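Local coordinates for conserved domain protein (Porphyromonas gingivalis, PDB 3PNN) that is probably a glycosyltransferase with an alpha/beta/alpha Rossmann-like fold, taking part in the formation of glycosidic linkages in the cytoplasm, at residues 252-255 with 256-259; 225-228 with 229-232. All coordinates share one frame; numbering follows the deposited sequence.

Contact 1 (252-255 with 256-259); sequences VVND and LIRS
R258 lies alongside N254 one turn earlier in the C-terminal half of the alpha-helix 249-259, a helix laid against strands of the Rossmann-like core. From CB, 3.4 Å from N254 O, the arginine runs back along the helix. Its CG is closer still, 3.1 Å from that same N254 O, which also accepts the backbone N-H of R258. CD then reaches the amide, 3.5 Å from N254 ND2, and a bend at chi3 (54°) turns NE and the guanidinium outward, away from the helix, its plane 33° from that of the amide. The other end of this amide is held elsewhere: N254 OD1 accepts a hydrogen bond from the backbone N of V182. On the side facing the strands and helix 223-239 two i to i+4 aliphatic pairs follow the same helical spacing. V252 CG1 meets L256 CD1 at 4.1 Å, and V253 CG1 meets I257 CD1; V253 and I257 both rest on V264 of strand 263-268. Around S259 polar groups take over. A water donates to S259 OG at 3.1 Å. S259 OG in turn donates to L256 O at 3.0 Å, approaching from above the carbonyl plane.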
loop_
_atom_site.group_PDB
_atom_site.type_symbol
_atom_site.label_atom_id
_atom_site.label_comp_id
_atom_site.label_asym_id
_atom_site.label_seq_id
_atom_site.Cartn_x
_atom_site.Cartn_y
_atom_site.Cartn_z
ATOM N N VAL A 252 -5.301 8.004 -9.382
ATOM C CA VAL A 252 -4.628 7.719 -10.643
ATOM C C VAL A 252 -5.165 6.447 -11.292
ATOM O O VAL A 252 -5.466 6.430 -12.479
ATOM C CB VAL A 252 -3.102 7.548 -10.418
ATOM C CG1 VAL A 252 -2.441 6.995 -11.672
ATOM C CG2 VAL A 252 -2.499 8.882 -10.004
ATOM N N VAL A 253 -5.262 5.373 -10.512
ATOM C CA VAL A 253 -5.766 4.104 -11.032
ATOM C C VAL A 253 -7.184 4.292 -11.570
ATOM O O VAL A 253 -7.526 3.818 -12.653
ATOM C CB VAL A 253 -5.748 2.999 -9.961
ATOM C CG1 VAL A 253 -6.575 1.794 -10.408
ATOM C CG2 VAL A 253 -4.298 2.578 -9.653
ATOM N N ASN A 254 -8.005 5.006 -10.814
ATOM C CA ASN A 254 -9.375 5.265 -11.248
ATOM C C ASN A 254 -9.412 6.003 -12.592
ATOM O O ASN A 254 -10.223 5.693 -13.483
ATOM C CB ASN A 254 -10.120 6.041 -10.157
ATOM C CG ASN A 254 -11.612 6.133 -10.416
ATOM O OD1 ASN A 254 -12.333 5.134 -10.345
ATOM N ND2 ASN A 254 -12.086 7.336 -10.704
ATOM N N ASP A 255 -8.515 6.968 -12.760
ATOM C CA ASP A 255 -8.488 7.742 -13.990
ATOM C C ASP A 255 -8.095 6.875 -15.177
ATOM O O ASP A 255 -8.670 6.992 -16.256
ATOM C CB ASP A 255 -7.515 8.914 -13.868
ATOM C CG ASP A 255 -7.579 9.840 -15.081
ATOM O OD1 ASP A 255 -8.362 10.809 -15.045
ATOM O OD2 ASP A 255 -6.864 9.586 -16.076
ATOM N N LEU A 256 -7.104 6.006 -14.978
ATOM C CA LEU A 256 -6.611 5.154 -16.055
ATOM C C LEU A 256 -7.629 4.109 -16.496
ATOM O O LEU A 256 -7.769 3.813 -17.691
ATOM C CB LEU A 256 -5.317 4.463 -15.619
ATOM C CG LEU A 256 -4.114 5.382 -15.408
ATOM C CD1 LEU A 256 -2.917 4.535 -14.953
ATOM C CD2 LEU A 256 -3.791 6.128 -16.698
ATOM N N ILE A 257 -8.331 3.514 -15.538
ATOM C CA ILE A 257 -9.366 2.557 -15.920
ATOM C C ILE A 257 -10.556 3.238 -16.572
ATOM O O ILE A 257 -11.143 2.704 -17.509
ATOM C CB ILE A 257 -9.826 1.636 -14.749
ATOM C CG1 ILE A 257 -10.418 2.432 -13.598
ATOM C CG2 ILE A 257 -8.666 0.844 -14.210
ATOM C CD1 ILE A 257 -10.339 1.636 -12.267
ATOM N N ARG A 258 -10.913 4.429 -16.112
ATOM C CA ARG A 258 -12.013 5.141 -16.757
ATOM C C ARG A 258 -11.713 5.527 -18.213
ATOM O O ARG A 258 -12.605 5.506 -19.058
ATOM C CB ARG A 258 -12.418 6.370 -15.947
ATOM C CG ARG A 258 -13.049 6.014 -14.606
ATOM C CD ARG A 258 -13.572 7.252 -13.901
ATOM N NE ARG A 258 -14.475 8.023 -14.751
ATOM C CZ ARG A 258 -15.797 7.861 -14.785
ATOM N NH1 ARG A 258 -16.380 6.950 -14.011
ATOM N NH2 ARG A 258 -16.538 8.609 -15.593
ATOM N N SER A 259 -10.464 5.872 -18.512
ATOM C CA SER A 259 -10.098 6.237 -19.878
ATOM C C SER A 259 -9.904 4.990 -20.763
ATOM O O SER A 259 -9.862 5.081 -21.997
ATOM C CB SER A 259 -8.816 7.057 -19.860
ATOM O OG SER A 259 -7.749 6.219 -19.458
HETATM O O HOH W 1 -6.110 8.486 -18.128
#

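Contact 2 (225-228 with 229-232); sequences FDYS and EELF
Y227 and E230 meet on the more open side of this helical segment, where E230 OE1 comes to the edge of the tyrosine ring, near its plane, 4.2 Å from Y227 CD1. The approach is loose. Extended beyond CG, the glutamate places its carboxylate within reach of R261, with which OE1 forms a salt bridge; a bound glycerol, probably from the crystallisation liquor, lies about 4 Å from the tyrosine side chain. E229 bends at chi2 (94°), and its OE1 forms a salt bridge with R111, so each of these neighbouring acids has a basic partner from outside the helix. D226, exposed nearby, makes a weak, long ion pair with R111.

The backbone is that of a regular alpha-helix, 223-239, with successive i to i+4 bonds from E229 N to F225 O, E230 N to D226 O, L231 N to Y227 O and F232 N to S228 O, the last spanning 2.8 Å.

F225, S228, L231 and F232 are buried, covered by neighbouring helices and rings. F232 CB sits 3.2 Å from S228 O, while its ring, with CG anti to the backbone N (chi1 -164°), swings off to meet the rings of H105 and F247. The L231 side chain touches V252 and D255 of helix 249-259. S228 lies between that helix and helix 103-108; its OG is hydrogen-bonded to Y224 O one turn back, with N104 OD1 also close by. The F225 ring meets that of F118 with the two planes nearly parallel.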
loop_
_atom_site.group_PDB
_atom_site.type_symbol
_atom_site.label_atom_id
_atom_site.label_comp_id
_atom_site.label_asym_id
_atom_site.label_seq_id
_atom_site.Cartn_x
_atom_site.Cartn_y
_atom_site.Cartn_z
ATOM N N PHE A 225 4.698 4.176 -13.952
ATOM C CA PHE A 225 5.409 5.400 -13.565
ATOM C C PHE A 225 5.169 6.530 -14.565
ATOM O O PHE A 225 5.036 7.696 -14.187
ATOM C CB PHE A 225 6.916 5.163 -13.429
ATOM C CG PHE A 225 7.289 4.142 -12.385
ATOM C CD1 PHE A 225 7.014 4.362 -11.038
ATOM C CD2 PHE A 225 7.962 2.982 -12.746
ATOM C CE1 PHE A 225 7.372 3.420 -10.068
ATOM C CE2 PHE A 225 8.329 2.041 -11.792
ATOM C CZ PHE A 225 8.033 2.258 -10.439
ATOM N N ASP A 226 5.150 6.191 -15.846
ATOM C CA ASP A 226 4.967 7.199 -16.892
ATOM C C ASP A 226 3.560 7.788 -16.869
ATOM O O ASP A 226 3.386 9.006 -17.013
ATOM C CB ASP A 226 5.242 6.603 -18.279
ATOM C CG ASP A 226 6.697 6.207 -18.467
ATOM O OD1 ASP A 226 7.583 6.870 -17.880
ATOM O OD2 ASP A 226 6.958 5.224 -19.191
ATOM N N TYR A 227 2.556 6.929 -16.709
ATOM C CA TYR A 227 1.187 7.427 -16.618
ATOM C C TYR A 227 1.047 8.298 -15.370
ATOM O O TYR A 227 0.381 9.338 -15.401
ATOM C CB TYR A 227 0.176 6.277 -16.578
ATOM C CG TYR A 227 0.064 5.507 -17.880
ATOM C CD1 TYR A 227 -0.119 6.169 -19.099
ATOM C CD2 TYR A 227 0.134 4.120 -17.890
ATOM C CE1 TYR A 227 -0.218 5.450 -20.295
ATOM C CE2 TYR A 227 0.031 3.397 -19.075
ATOM C CZ TYR A 227 -0.143 4.064 -20.266
ATOM O OH TYR A 227 -0.252 3.332 -21.437
ATOM N N SER A 228 1.675 7.874 -14.275
ATOM C CA SER A 228 1.606 8.647 -13.029
ATOM C C SER A 228 2.259 10.002 -13.191
ATOM O O SER A 228 1.797 10.989 -12.622
ATOM C CB SER A 228 2.300 7.930 -11.870
ATOM O OG SER A 228 1.644 6.719 -11.518
ATOM N N GLU A 229 3.371 10.054 -13.916
ATOM C CA GLU A 229 4.031 11.351 -14.147
ATOM C C GLU A 229 3.122 12.283 -14.954
ATOM O O GLU A 229 3.029 13.487 -14.686
ATOM C CB GLU A 229 5.368 11.155 -14.861
ATOM C CG GLU A 229 6.030 12.440 -15.348
ATOM C CD GLU A 229 7.034 13.009 -14.360
ATOM O OE1 GLU A 229 7.004 12.615 -13.171
ATOM O OE2 GLU A 229 7.858 13.854 -14.778
ATOM N N GLU A 230 2.438 11.723 -15.942
ATOM C CA GLU A 230 1.510 12.514 -16.742
ATOM C C GLU A 230 0.413 13.132 -15.861
ATOM O O GLU A 230 0.120 14.321 -15.970
ATOM C CB GLU A 230 0.888 11.660 -17.851
ATOM C CG GLU A 230 -0.277 12.326 -18.563
ATOM C CD GLU A 230 -1.155 11.324 -19.298
ATOM O OE1 GLU A 230 -0.614 10.300 -19.773
ATOM O OE2 GLU A 230 -2.382 11.562 -19.392
ATOM N N LEU A 231 -0.185 12.318 -14.994
ATOM C CA LEU A 231 -1.267 12.774 -14.129
ATOM C C LEU A 231 -0.753 13.670 -13.006
ATOM O O LEU A 231 -1.469 14.546 -12.521
ATOM C CB LEU A 231 -2.033 11.576 -13.561
ATOM C CG LEU A 231 -2.858 10.840 -14.620
ATOM C CD1 LEU A 231 -3.526 9.602 -14.048
ATOM C CD2 LEU A 231 -3.886 11.787 -15.208
ATOM N N PHE A 232 0.491 13.453 -12.594
ATOM C CA PHE A 232 1.098 14.332 -11.584
ATOM C C PHE A 232 1.245 15.758 -12.100
ATOM O O PHE A 232 0.964 16.731 -11.381
ATOM C CB PHE A 232 2.460 13.785 -11.131
ATOM C CG PHE A 232 2.967 14.401 -9.846
ATOM C CD1 PHE A 232 2.093 14.692 -8.809
ATOM C CD2 PHE A 232 4.326 14.655 -9.664
ATOM C CE1 PHE A 232 2.565 15.239 -7.606
ATOM C CE2 PHE A 232 4.804 15.205 -8.472
ATOM C CZ PHE A 232 3.921 15.498 -7.443
#

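Contacts 1 and 2 are each about two turns of successive helices, 249-259 and 223-239, and their centres lie 12 Å apart on the same side of the chain's centre. Both are partly buried, and their apolar flanks face each other: V252 CG1 packs on L231 CD1 at 3.7 Å, and L256 CD1 approaches Y227 CB at 3.9 Å. Beyond this shared seam they differ. The inner side of contact 1 is aliphatic and turned to the strands, whereas contact 2 sends phenylalanine rings toward other aromatic groups. Nearer the surface, contact 1 has a serine hydroxyl bonded to a backbone carbonyl, with a water beside it, while the glutamates of contact 2 pair with arginines outside its two segments.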